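Local atomic coordinates of ATP-dependent protease (PDB entry 7CAY), a protein that probably binds substrate proteins, being homologous to the N-terminal substrate-binding domain of the ATP-dependent Lon protease. Residues Pro9-His14 and Asp34-Cys39; Leu17-Thr22 and Ser174-Asp179; Ser44-Cys49 and Leu83-Arg88; Leu165-Gly170 and Glu186-Trp191. One frame throughout, in Å; residues are numbered along the deposited sequence.

Interaction 1 (Pro9-His14 and Asp34-Cys39); sequences PLFPLH and DLVRDC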
loop_
_atom_site.group_PDB
_atom_site.type_symbol
_atom_site.label_atom_id
_atom_site.label_comp_id
_atom_site.label_asym_id
_atom_site.label_seq_id
_atom_site.Cartn_x
_atom_site.Cartn_y
_atom_site.Cartn_z
ATOM N N PRO A 9 4.056 -0.926 -13.232
ATOM C CA PRO A 9 5.387 -0.595 -12.713
ATOM C C PRO A 9 5.394 -0.583 -11.192
ATOM O O PRO A 9 4.486 -0.045 -10.552
ATOM C CB PRO A 9 5.658 0.805 -13.282
ATOM C CG PRO A 9 4.673 0.970 -14.406
ATOM C CD PRO A 9 3.468 0.186 -13.997
ATOM N N LEU A 10 6.435 -1.173 -10.613
ATOM C CA LEU A 10 6.530 -1.358 -9.172
ATOM C C LEU A 10 7.653 -0.499 -8.605
ATOM O O LEU A 10 8.779 -0.527 -9.111
ATOM C CB LEU A 10 6.766 -2.830 -8.827
ATOM C CG LEU A 10 5.813 -3.839 -9.474
ATOM C CD1 LEU A 10 6.077 -5.242 -8.947
ATOM C CD2 LEU A 10 4.363 -3.442 -9.260
ATOM N N PHE A 11 7.340 0.261 -7.553
ATOM C CA PHE A 11 8.310 1.086 -6.843
ATOM C C PHE A 11 8.716 0.407 -5.546
ATOM O O PHE A 11 7.844 0.034 -4.748
ATOM C CB PHE A 11 7.734 2.468 -6.547
ATOM C CG PHE A 11 7.884 3.441 -7.681
ATOM C CD1 PHE A 11 7.494 3.095 -8.963
ATOM C CD2 PHE A 11 8.412 4.706 -7.464
ATOM C CE1 PHE A 11 7.631 3.986 -10.009
ATOM C CE2 PHE A 11 8.547 5.605 -8.509
ATOM C CZ PHE A 11 8.157 5.243 -9.783
ATOM N N PRO A 12 10.010 0.229 -5.306
ATOM C CA PRO A 12 10.452 -0.522 -4.124
ATOM C C PRO A 12 10.573 0.334 -2.872
ATOM O O PRO A 12 11.324 1.315 -2.854
ATOM C CB PRO A 12 11.818 -1.059 -4.562
ATOM C CG PRO A 12 12.336 0.002 -5.491
ATOM C CD PRO A 12 11.132 0.590 -6.192
ATOM N N LEU A 13 9.853 -0.037 -1.814
ATOM C CA LEU A 13 9.912 0.673 -0.544
ATOM C C LEU A 13 10.231 -0.299 0.583
ATOM O O LEU A 13 9.848 -1.470 0.542
ATOM C CB LEU A 13 8.596 1.402 -0.232
ATOM C CG LEU A 13 8.094 2.476 -1.199
ATOM C CD1 LEU A 13 7.089 3.354 -0.494
ATOM C CD2 LEU A 13 9.224 3.320 -1.757
ATOM N N HIS A 14 10.931 0.205 1.599
ATOM C CA HIS A 14 11.281 -0.578 2.780
ATOM C C HIS A 14 10.146 -0.663 3.787
ATOM O O HIS A 14 10.383 -0.993 4.955
ATOM C CB HIS A 14 12.530 0.005 3.445
ATOM C CG HIS A 14 13.784 -0.204 2.656
ATOM N ND1 HIS A 14 14.523 -1.365 2.728
ATOM C CD2 HIS A 14 14.428 0.597 1.774
ATOM C CE1 HIS A 14 15.570 -1.267 1.929
ATOM N NE2 HIS A 14 15.535 -0.087 1.338
ATOM N N ASP A 34 11.692 9.773 -14.748
ATOM C CA ASP A 34 11.155 9.635 -16.098
ATOM C C ASP A 34 9.895 8.779 -16.120
ATOM O O ASP A 34 9.022 8.986 -16.973
ATOM C CB ASP A 34 12.216 9.045 -17.027
ATOM N N LEU A 35 9.776 7.821 -15.197
ATOM C CA LEU A 35 8.581 6.987 -15.149
ATOM C C LEU A 35 7.373 7.781 -14.664
ATOM O O LEU A 35 6.271 7.634 -15.206
ATOM C CB LEU A 35 8.829 5.770 -14.255
ATOM C CG LEU A 35 7.775 4.653 -14.205
ATOM C CD1 LEU A 35 6.685 4.942 -13.177
ATOM C CD2 LEU A 35 7.167 4.410 -15.584
ATOM N N VAL A 36 7.556 8.622 -13.642
ATOM C CA VAL A 36 6.448 9.422 -13.129
ATOM C C VAL A 36 5.972 10.413 -14.182
ATOM O O VAL A 36 4.767 10.653 -14.334
ATOM C CB VAL A 36 6.857 10.132 -11.824
ATOM C CG1 VAL A 36 5.731 11.023 -11.327
ATOM C CG2 VAL A 36 7.234 9.112 -10.765
ATOM N N ARG A 37 6.909 11.004 -14.930
ATOM C CA ARG A 37 6.527 11.903 -16.015
ATOM C C ARG A 37 5.778 11.154 -17.111
ATOM O O ARG A 37 4.827 11.685 -17.699
ATOM C CB ARG A 37 7.766 12.594 -16.585
ATOM N N ASP A 38 6.190 9.916 -17.396
ATOM C CA ASP A 38 5.484 9.110 -18.387
ATOM C C ASP A 38 4.116 8.680 -17.874
ATOM O O ASP A 38 3.118 8.762 -18.602
ATOM C CB ASP A 38 6.326 7.892 -18.768
ATOM N N CYS A 39 4.048 8.218 -16.622
ATOM C CA CYS A 39 2.764 7.839 -16.041
ATOM C C CYS A 39 1.847 9.046 -15.889
ATOM O O CYS A 39 0.629 8.934 -16.069
ATOM C CB CYS A 39 2.978 7.151 -14.692
ATOM S SG CYS A 39 3.397 5.394 -14.808
#

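Interaction 2 (Leu17-Thr22 and Ser174-Asp179); sequences LLPGAT and SLLQED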
loop_
_atom_site.group_PDB
_atom_site.type_symbol
_atom_site.label_atom_id
_atom_site.label_comp_id
_atom_site.label_asym_id
_atom_site.label_seq_id
_atom_site.Cartn_x
_atom_site.Cartn_y
_atom_site.Cartn_z
ATOM N N LEU A 17 2.762 -0.165 1.945
ATOM C CA LEU A 17 1.783 0.910 1.898
ATOM C C LEU A 17 0.397 0.306 2.083
ATOM O O LEU A 17 -0.058 -0.480 1.246
ATOM C CB LEU A 17 1.867 1.674 0.578
ATOM C CG LEU A 17 0.847 2.805 0.438
ATOM C CD1 LEU A 17 1.001 3.810 1.572
ATOM C CD2 LEU A 17 0.992 3.487 -0.910
ATOM N N LEU A 18 -0.257 0.656 3.177
ATOM C CA LEU A 18 -1.590 0.134 3.410
ATOM C C LEU A 18 -2.613 0.922 2.593
ATOM O O LEU A 18 -2.397 2.097 2.284
ATOM C CB LEU A 18 -1.938 0.208 4.891
ATOM C CG LEU A 18 -0.918 -0.431 5.835
ATOM C CD1 LEU A 18 -1.340 -0.245 7.281
ATOM C CD2 LEU A 18 -0.734 -1.903 5.512
ATOM N N PRO A 19 -3.722 0.289 2.212
ATOM C CA PRO A 19 -4.753 1.011 1.456
ATOM C C PRO A 19 -5.309 2.182 2.255
ATOM O O PRO A 19 -5.543 2.084 3.461
ATOM C CB PRO A 19 -5.821 -0.060 1.204
ATOM C CG PRO A 19 -5.076 -1.351 1.270
ATOM C CD PRO A 19 -4.020 -1.149 2.315
ATOM N N GLY A 20 -5.510 3.303 1.565
ATOM C CA GLY A 20 -6.037 4.496 2.197
ATOM C C GLY A 20 -4.983 5.316 2.912
ATOM O O GLY A 20 -5.137 6.529 3.079
ATOM N N ALA A 21 -3.904 4.664 3.340
ATOM C CA ALA A 21 -2.823 5.362 4.015
ATOM C C ALA A 21 -2.034 6.211 3.023
ATOM O O ALA A 21 -2.085 6.007 1.806
ATOM C CB ALA A 21 -1.895 4.371 4.716
ATOM N N THR A 22 -1.295 7.176 3.564
ATOM C CA THR A 22 -0.561 8.143 2.762
ATOM C C THR A 22 0.918 8.123 3.117
ATOM O O THR A 22 1.296 7.919 4.275
ATOM C CB THR A 22 -1.094 9.562 2.960
ATOM O OG1 THR A 22 -0.616 10.074 4.208
ATOM C CG2 THR A 22 -2.607 9.563 2.972
ATOM N N SER A 174 1.673 -9.239 6.067
ATOM C CA SER A 174 0.726 -10.340 6.204
ATOM C C SER A 174 -0.712 -9.840 6.147
ATOM O O SER A 174 -1.581 -10.501 5.566
ATOM C CB SER A 174 0.987 -11.093 7.506
ATOM O OG SER A 174 0.062 -12.153 7.680
ATOM N N LEU A 175 -0.983 -8.678 6.745
ATOM C CA LEU A 175 -2.309 -8.080 6.634
ATOM C C LEU A 175 -2.630 -7.725 5.188
ATOM O O LEU A 175 -3.758 -7.935 4.726
ATOM C CB LEU A 175 -2.401 -6.839 7.525
ATOM C CG LEU A 175 -2.331 -7.094 9.032
ATOM C CD1 LEU A 175 -2.070 -5.809 9.799
ATOM C CD2 LEU A 175 -3.603 -7.759 9.523
ATOM N N LEU A 176 -1.648 -7.189 4.460
ATOM C CA LEU A 176 -1.853 -6.873 3.050
ATOM C C LEU A 176 -2.197 -8.125 2.248
ATOM O O LEU A 176 -3.063 -8.088 1.366
ATOM C CB LEU A 176 -0.604 -6.191 2.482
ATOM C CG LEU A 176 -0.726 -5.478 1.132
ATOM C CD1 LEU A 176 -1.528 -4.190 1.274
ATOM C CD2 LEU A 176 0.650 -5.204 0.537
ATOM N N GLN A 177 -1.533 -9.246 2.550
ATOM C CA GLN A 177 -1.804 -10.491 1.834
ATOM C C GLN A 177 -3.200 -11.025 2.125
ATOM O O GLN A 177 -3.827 -11.622 1.243
ATOM C CB GLN A 177 -0.755 -11.543 2.197
ATOM N N GLU A 178 -3.698 -10.827 3.344
ATOM C CA GLU A 178 -5.025 -11.312 3.708
ATOM C C GLU A 178 -6.091 -10.511 2.969
ATOM O O GLU A 178 -6.185 -9.291 3.135
ATOM C CB GLU A 178 -5.229 -11.211 5.217
ATOM C CG GLU A 178 -6.588 -11.702 5.687
ATOM C CD GLU A 178 -6.768 -13.191 5.483
ATOM O OE1 GLU A 178 -6.119 -13.973 6.206
ATOM O OE2 GLU A 178 -7.547 -13.579 4.588
ATOM N N ASP A 179 -6.904 -11.196 2.166
ATOM C CA ASP A 179 -7.909 -10.542 1.337
ATOM C C ASP A 179 -9.295 -10.511 1.976
ATOM O O ASP A 179 -10.262 -10.134 1.306
ATOM C CB ASP A 179 -7.984 -11.220 -0.035
ATOM C CG ASP A 179 -6.704 -11.051 -0.839
ATOM O OD1 ASP A 179 -5.936 -10.106 -0.552
ATOM O OD2 ASP A 179 -6.468 -11.864 -1.760
#

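Interaction 3 (Ser44-Cys49 and Leu83-Arg88); sequences SSFGVC and LVLRLR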
loop_
_atom_site.group_PDB
_atom_site.type_symbol
_atom_site.label_atom_id
_atom_site.label_comp_id
_atom_site.label_asym_id
_atom_site.label_seq_id
_atom_site.Cartn_x
_atom_site.Cartn_y
_atom_site.Cartn_z
ATOM N N SER A 44 -1.700 6.055 -16.622
ATOM C CA SER A 44 -1.570 4.786 -15.922
ATOM C C SER A 44 -0.830 4.991 -14.608
ATOM O O SER A 44 0.108 5.787 -14.520
ATOM C CB SER A 44 -0.827 3.769 -16.789
ATOM O OG SER A 44 0.575 3.854 -16.594
ATOM N N SER A 45 -1.263 4.271 -13.580
ATOM C CA SER A 45 -0.678 4.401 -12.258
ATOM C C SER A 45 0.509 3.450 -12.110
ATOM O O SER A 45 0.900 2.744 -13.043
ATOM C CB SER A 45 -1.732 4.129 -11.186
ATOM O OG SER A 45 -2.242 2.811 -11.303
ATOM N N PHE A 46 1.095 3.443 -10.917
ATOM C CA PHE A 46 2.093 2.459 -10.535
ATOM C C PHE A 46 1.769 1.965 -9.130
ATOM O O PHE A 46 0.800 2.406 -8.501
ATOM C CB PHE A 46 3.516 3.030 -10.628
ATOM C CG PHE A 46 3.779 4.187 -9.706
ATOM C CD1 PHE A 46 3.543 5.487 -10.118
ATOM C CD2 PHE A 46 4.290 3.976 -8.434
ATOM C CE1 PHE A 46 3.796 6.554 -9.274
ATOM C CE2 PHE A 46 4.543 5.037 -7.586
ATOM C CZ PHE A 46 4.293 6.329 -8.006
ATOM N N GLY A 47 2.584 1.033 -8.634
ATOM C CA GLY A 47 2.337 0.419 -7.351
ATOM C C GLY A 47 3.563 0.467 -6.461
ATOM O O GLY A 47 4.686 0.688 -6.913
ATOM N N VAL A 48 3.322 0.249 -5.172
ATOM C CA VAL A 48 4.365 0.230 -4.152
ATOM C C VAL A 48 4.421 -1.170 -3.562
ATOM O O VAL A 48 3.409 -1.681 -3.064
ATOM C CB VAL A 48 4.112 1.279 -3.059
ATOM C CG1 VAL A 48 4.818 0.882 -1.776
ATOM C CG2 VAL A 48 4.572 2.648 -3.527
ATOM N N CYS A 49 5.596 -1.790 -3.623
ATOM C CA CYS A 49 5.825 -3.108 -3.052
ATOM C C CYS A 49 6.961 -3.044 -2.043
ATOM O O CYS A 49 7.990 -2.411 -2.293
ATOM C CB CYS A 49 6.161 -4.136 -4.134
ATOM S SG CYS A 49 4.732 -4.813 -4.997
ATOM N N LEU A 83 11.632 16.335 -6.317
ATOM C CA LEU A 83 10.184 16.209 -6.442
ATOM C C LEU A 83 9.662 15.269 -5.361
ATOM O O LEU A 83 10.116 14.124 -5.255
ATOM C CB LEU A 83 9.805 15.698 -7.832
ATOM N N VAL A 84 8.708 15.752 -4.568
ATOM C CA VAL A 84 8.092 14.978 -3.496
ATOM C C VAL A 84 6.679 14.604 -3.922
ATOM O O VAL A 84 5.882 15.478 -4.288
ATOM C CB VAL A 84 8.080 15.760 -2.171
ATOM C CG1 VAL A 84 7.361 14.965 -1.095
ATOM C CG2 VAL A 84 9.501 16.093 -1.736
ATOM N N LEU A 85 6.370 13.311 -3.867
ATOM C CA LEU A 85 5.064 12.791 -4.252
ATOM C C LEU A 85 4.253 12.444 -3.012
ATOM O O LEU A 85 4.741 11.742 -2.121
ATOM C CB LEU A 85 5.201 11.547 -5.132
ATOM C CG LEU A 85 5.744 11.697 -6.551
ATOM C CD1 LEU A 85 5.325 10.502 -7.397
ATOM C CD2 LEU A 85 5.270 12.995 -7.169
ATOM N N ARG A 86 3.016 12.927 -2.964
ATOM C CA ARG A 86 2.054 12.503 -1.952
ATOM C C ARG A 86 1.297 11.304 -2.509
ATOM O O ARG A 86 0.460 11.452 -3.406
ATOM C CB ARG A 86 1.106 13.643 -1.590
ATOM N N LEU A 87 1.606 10.118 -1.997
ATOM C CA LEU A 87 1.007 8.876 -2.464
ATOM C C LEU A 87 -0.007 8.373 -1.448
ATOM O O LEU A 87 0.240 8.421 -0.240
ATOM C CB LEU A 87 2.076 7.804 -2.695
ATOM C CG LEU A 87 3.248 8.185 -3.595
ATOM C CD1 LEU A 87 4.233 7.028 -3.708
ATOM C CD2 LEU A 87 2.742 8.607 -4.960
ATOM N N ARG A 88 -1.148 7.893 -1.942
ATOM C CA ARG A 88 -2.160 7.266 -1.104
ATOM C C ARG A 88 -2.487 5.886 -1.655
ATOM O O ARG A 88 -2.581 5.697 -2.872
ATOM C CB ARG A 88 -3.436 8.112 -1.022
ATOM C CG ARG A 88 -4.428 7.625 0.026
ATOM C CD ARG A 88 -5.714 8.426 -0.013
ATOM N NE ARG A 88 -5.484 9.847 0.227
ATOM C CZ ARG A 88 -5.534 10.422 1.424
ATOM N NH1 ARG A 88 -5.806 9.694 2.500
ATOM N NH2 ARG A 88 -5.314 11.724 1.548
#

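Interaction 4 (Leu165-Gly170 and Glu186-Trp191); sequences LPLSEG and EQLLAW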
loop_
_atom_site.group_PDB
_atom_site.type_symbol
_atom_site.label_atom_id
_atom_site.label_comp_id
_atom_site.label_asym_id
_atom_site.label_seq_id
_atom_site.Cartn_x
_atom_site.Cartn_y
_atom_site.Cartn_z
ATOM N N LEU A 165 -0.931 1.192 14.964
ATOM C CA LEU A 165 -0.301 0.311 15.933
ATOM C C LEU A 165 1.123 -0.042 15.500
ATOM O O LEU A 165 1.397 -0.215 14.310
ATOM C CB LEU A 165 -1.124 -0.961 16.104
ATOM C CG LEU A 165 -2.342 -0.818 17.017
ATOM C CD1 LEU A 165 -3.399 -1.853 16.685
ATOM C CD2 LEU A 165 -1.920 -0.934 18.475
ATOM N N PRO A 166 2.052 -0.161 16.459
ATOM C CA PRO A 166 3.480 -0.381 16.133
ATOM C C PRO A 166 3.752 -1.805 15.672
ATOM O O PRO A 166 4.356 -2.620 16.374
ATOM C CB PRO A 166 4.173 -0.057 17.459
ATOM C CG PRO A 166 3.173 -0.417 18.501
ATOM C CD PRO A 166 1.822 -0.094 17.917
ATOM N N LEU A 167 3.296 -2.106 14.464
ATOM C CA LEU A 167 3.456 -3.427 13.883
ATOM C C LEU A 167 4.743 -3.502 13.073
ATOM O O LEU A 167 5.204 -2.507 12.504
ATOM C CB LEU A 167 2.267 -3.766 12.987
ATOM C CG LEU A 167 0.864 -3.710 13.591
ATOM C CD1 LEU A 167 -0.171 -3.945 12.504
ATOM C CD2 LEU A 167 0.711 -4.726 14.711
ATOM N N SER A 168 5.316 -4.700 13.017
ATOM C CA SER A 168 6.478 -4.919 12.173
ATOM C C SER A 168 6.068 -4.899 10.705
ATOM O O SER A 168 4.914 -5.156 10.353
ATOM C CB SER A 168 7.152 -6.251 12.506
ATOM O OG SER A 168 6.449 -7.338 11.931
ATOM N N GLU A 169 7.036 -4.585 9.841
ATOM C CA GLU A 169 6.755 -4.558 8.409
ATOM C C GLU A 169 6.312 -5.924 7.903
ATOM O O GLU A 169 5.527 -6.009 6.951
ATOM C CB GLU A 169 7.980 -4.070 7.637
ATOM C CG GLU A 169 8.150 -2.565 7.657
ATOM C CD GLU A 169 6.825 -1.840 7.551
ATOM O OE1 GLU A 169 6.400 -1.228 8.553
ATOM O OE2 GLU A 169 6.195 -1.897 6.475
ATOM N N GLY A 170 6.797 -6.998 8.524
ATOM C CA GLY A 170 6.298 -8.318 8.182
ATOM C C GLY A 170 4.837 -8.490 8.545
ATOM O O GLY A 170 4.049 -9.013 7.752
ATOM N N GLU A 186 -8.864 -10.504 12.747
ATOM C CA GLU A 186 -8.645 -11.598 13.688
ATOM C C GLU A 186 -7.161 -11.777 13.989
ATOM O O GLU A 186 -6.784 -12.051 15.135
ATOM C CB GLU A 186 -9.253 -12.891 13.144
ATOM C CG GLU A 186 -9.389 -14.003 14.177
ATOM C CD GLU A 186 -10.417 -13.685 15.253
ATOM O OE1 GLU A 186 -11.626 -13.648 14.937
ATOM O OE2 GLU A 186 -10.009 -13.468 16.414
ATOM N N GLN A 187 -6.301 -11.626 12.981
ATOM C CA GLN A 187 -4.864 -11.686 13.222
ATOM C C GLN A 187 -4.293 -10.340 13.643
ATOM O O GLN A 187 -3.272 -10.300 14.339
ATOM C CB GLN A 187 -4.125 -12.203 11.982
ATOM C CG GLN A 187 -3.974 -11.203 10.852
ATOM C CD GLN A 187 -2.998 -11.680 9.788
ATOM O OE1 GLN A 187 -2.252 -12.640 9.997
ATOM N NE2 GLN A 187 -2.998 -11.009 8.639
ATOM N N LEU A 188 -4.932 -9.238 13.243
ATOM C CA LEU A 188 -4.581 -7.939 13.807
ATOM C C LEU A 188 -4.847 -7.909 15.304
ATOM O O LEU A 188 -4.194 -7.162 16.042
ATOM C CB LEU A 188 -5.362 -6.833 13.096
ATOM C CG LEU A 188 -5.075 -5.378 13.471
ATOM C CD1 LEU A 188 -3.629 -5.020 13.170
ATOM C CD2 LEU A 188 -6.026 -4.447 12.734
ATOM N N LEU A 189 -5.798 -8.724 15.769
ATOM C CA LEU A 189 -6.073 -8.830 17.196
ATOM C C LEU A 189 -4.954 -9.556 17.931
ATOM O O LEU A 189 -4.666 -9.236 19.090
ATOM C CB LEU A 189 -7.410 -9.544 17.408
ATOM C CG LEU A 189 -7.844 -9.847 18.842
ATOM C CD1 LEU A 189 -7.898 -8.565 19.653
ATOM C CD2 LEU A 189 -9.191 -10.550 18.856
ATOM N N ALA A 190 -4.312 -10.528 17.278
ATOM C CA ALA A 190 -3.218 -11.250 17.921
ATOM C C ALA A 190 -1.982 -10.372 18.067
ATOM O O ALA A 190 -1.313 -10.400 19.108
ATOM C CB ALA A 190 -2.885 -12.515 17.128
ATOM N N TRP A 191 -1.666 -9.585 17.042
ATOM C CA TRP A 191 -0.487 -8.729 17.053
ATOM C C TRP A 191 -0.664 -7.479 17.901
ATOM O O TRP A 191 0.291 -6.707 18.046
ATOM C CB TRP A 191 -0.122 -8.333 15.624
ATOM C CG TRP A 191 0.235 -9.504 14.785
ATOM C CD1 TRP A 191 0.789 -10.676 15.210
ATOM C CD2 TRP A 191 0.050 -9.635 13.374
ATOM N NE1 TRP A 191 0.970 -11.527 14.146
ATOM C CE2 TRP A 191 0.524 -10.910 13.008
ATOM C CE3 TRP A 191 -0.466 -8.795 12.384
ATOM C CZ2 TRP A 191 0.496 -11.366 11.695
ATOM C CZ3 TRP A 191 -0.493 -9.250 11.083
ATOM C CH2 TRP A 191 -0.015 -10.524 10.749
#

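Interaction 1 (Pro9-His14 and Asp34-Cys39)
Pro9 and Leu35 have the closest CA atoms of the two segments, Pro9 CA lying 8.6 Å from Leu35 CA. The strand segment Pro9-Leu13 and the helical segment Asp34-Cys39 run roughly against each other, at 140° between their N-to-C directions, and their axes come no closer than 11.2 Å. No hydrogen bond links them at that separation, so the contact is made entirely by apolar side chains. On the strand, Pro9 and Phe11 send their CB atoms toward the helix, whereas the intervening Leu10 points away and touches Phe93 and Val95 of strand 83-100. This is the packing of helix 30-42 against the curled beta-sheet of the Lon substrate-binding domain: the helix precedes strand 47-51, which lies parallel to strand 6-13 and is bonded to it through Gly47 and Cys49. The centre of the packing is Leu35 CD1, which sits at the edge of the Phe11 ring, in its plane, 3.4 Å from Phe11 CE1. With CG anti to the backbone N (chi1 -172°), Leu35 carries this methyl out from the helix, and the same methyl meets Pro9 CB at 4.3 Å. Val36 adds a second approach from the next position of the helix. Its CG2 lies 4.1 Å from Phe11 CZ, and the two side chains meet at about a right angle. Val36 also touches Phe75 and Leu85, while Tyr32, one turn earlier in helix 30-42, brings its ring against that of Phe11 with the planes at about 55°.

Interaction 2 (Leu17-Thr22 and Ser174-Asp179)
Leu176 and Pro19 meet with their side chains at a slant, and one methyl group does the touching: Leu176 CD1 lies 4.1 Å from Pro19 CD. The same methyl is 4.0 Å from Leu17 O, so it rests against both the proline ring and the backbone carbonyl two residues earlier. Its position follows from a CG held anti to the backbone N (chi1 -166°), with the CB already directed from the helix toward the loop. Leu17, by contrast, turns its side chain away and offers its backbone; its carbonyl oxygen is hydrogen-bonded to Thr68 OG1 and is therefore satisfied despite the apolar neighbour. The side chain of Leu18 packs on Ala162 of helix 154-164.

The loop has a defined shape. A type II beta turn spans Leu18 to Ala21, closed by Ala21 N donating to Leu18 O at 3.2 Å, with Gly20 at a positive phi of 82°. The helix ends soon after Leu176: Glu178 is the first residue to leave helical angles, and Asp179 beyond it forms salt bridges with Arg92 and Arg94. Pro19 also touches Trp159 of helix 154-164, and Leu176 touches Tyr66 and Thr68 of strand 66-74. Such buried packing of a loop from the beta part against the helices is consistent with the interface between the beta-rich and helical portions of a Lon N-terminal domain.

Interaction 3 (Ser44-Cys49 and Leu83-Arg88)
Phe46 and Leu87 face each other across the interior of the curled, mixed beta-sheet of this Lon substrate-binding domain, a member of the PUA clan. The two segments are not paired: strands 47-51 and 83-100 each pair antiparallel with strand 66-74. The geometry agrees, since the closest CA atoms, those of Val48 and Leu87, are 9.4 Å apart and no hydrogen bond crosses the gap.

The closer part joins three buried residues, Phe46, Leu85 and Leu87. Phe46 reaches over with the far end of its ring, where CZ is 4.1 Å from Leu87 CD2 and 4.3 Å from Leu85 CD1. Leu85 CD1 lies at the ring edge, near its plane, while the Phe46 and Leu87 side chains meet at about a right angle. Phe46 CG sits between the backbone N and the carbonyl carbon (chi1 62°), a rotation that swings the ring toward strand 83-100 although its CB is not aimed there. The ring also stacks with Phe11 of strand 6-13, and the side chain touches Val70 and Ile72, so several strands enclose it.

Away from this interior the packing gives way to polar and more accessible positions. Ser44 is exposed, and Ser45 hydrogen-bonds Glu69 through OG. On strand 83-100, Val84, Arg86 and Arg88 are partly exposed; Arg88 forms a salt bridge with Glu73 through NE, while its NH1 donates to Gly20 O. Val48, the fourth buried residue, makes the looser inner contact, and Leu87 divides its two methyls between the partners: CD2 goes to Phe46, and CD1 stands 4.4 Å from Val48 CG2.

Interaction 4 (Leu165-Gly170 and Glu186-Trp191)
Trp191 meets Leu167 at the base of its side chain and not through its indole: Trp191 CB is 3.8 Å from Leu167 CD2. One face of the indole is occupied from within its own segment by Gln187 O, 3.4 Å above the plane and displaced toward the rim. The indole also touches Ser174 and Leu175 of helix 169-177, and the side chain reaches Gln171.

Leu167 is the main link across the contact, and its two methyls take separate partners. CD2 goes to Trp191, where it is also 3.9 Å from Trp191 O, while CD1 lies 3.7 Å from Leu188 CD1. Both partner side chains meet Leu167 at about a right angle. Leu188 holds CG anti to its backbone N (chi1 -176°), which brings its end closer to Leu167 than its CB direction would suggest. The bend that presents Leu167 is an inverse gamma turn centred on Pro166, with Leu167 N bonded to Leu165 O at 2.7 Å. Ser168 then serves as N-cap of helix 169-177, its OG accepting from Gln171 N. Leu167 and Leu188 also touch helix 154-164, consistent with the C-terminal helical part of a Lon-type N-terminal domain.

Overall arrangement
Interactions 1 and 3 lie on the same side of the chain's centre, with centres about 7 Å apart; they share the curled sheet through neighbouring strands 6-13 and 47-51, and both segments of interaction 1 come before those of interaction 3. Interaction 4 lies on the opposite side, about 28 Å from interaction 1 and about 24 Å from interaction 3, centre to centre. Interaction 2, centred about 5 Å from the centre of the chain, bridges these parts: it shares helix 169-177 with interaction 4, centred about 12 Å away, and its segments, 152 residues apart, enclose both segments of interaction 3 in the sequence. The chain thus returns from the helices to the beta part, consistent with a two-part Lon-like substrate-binding domain.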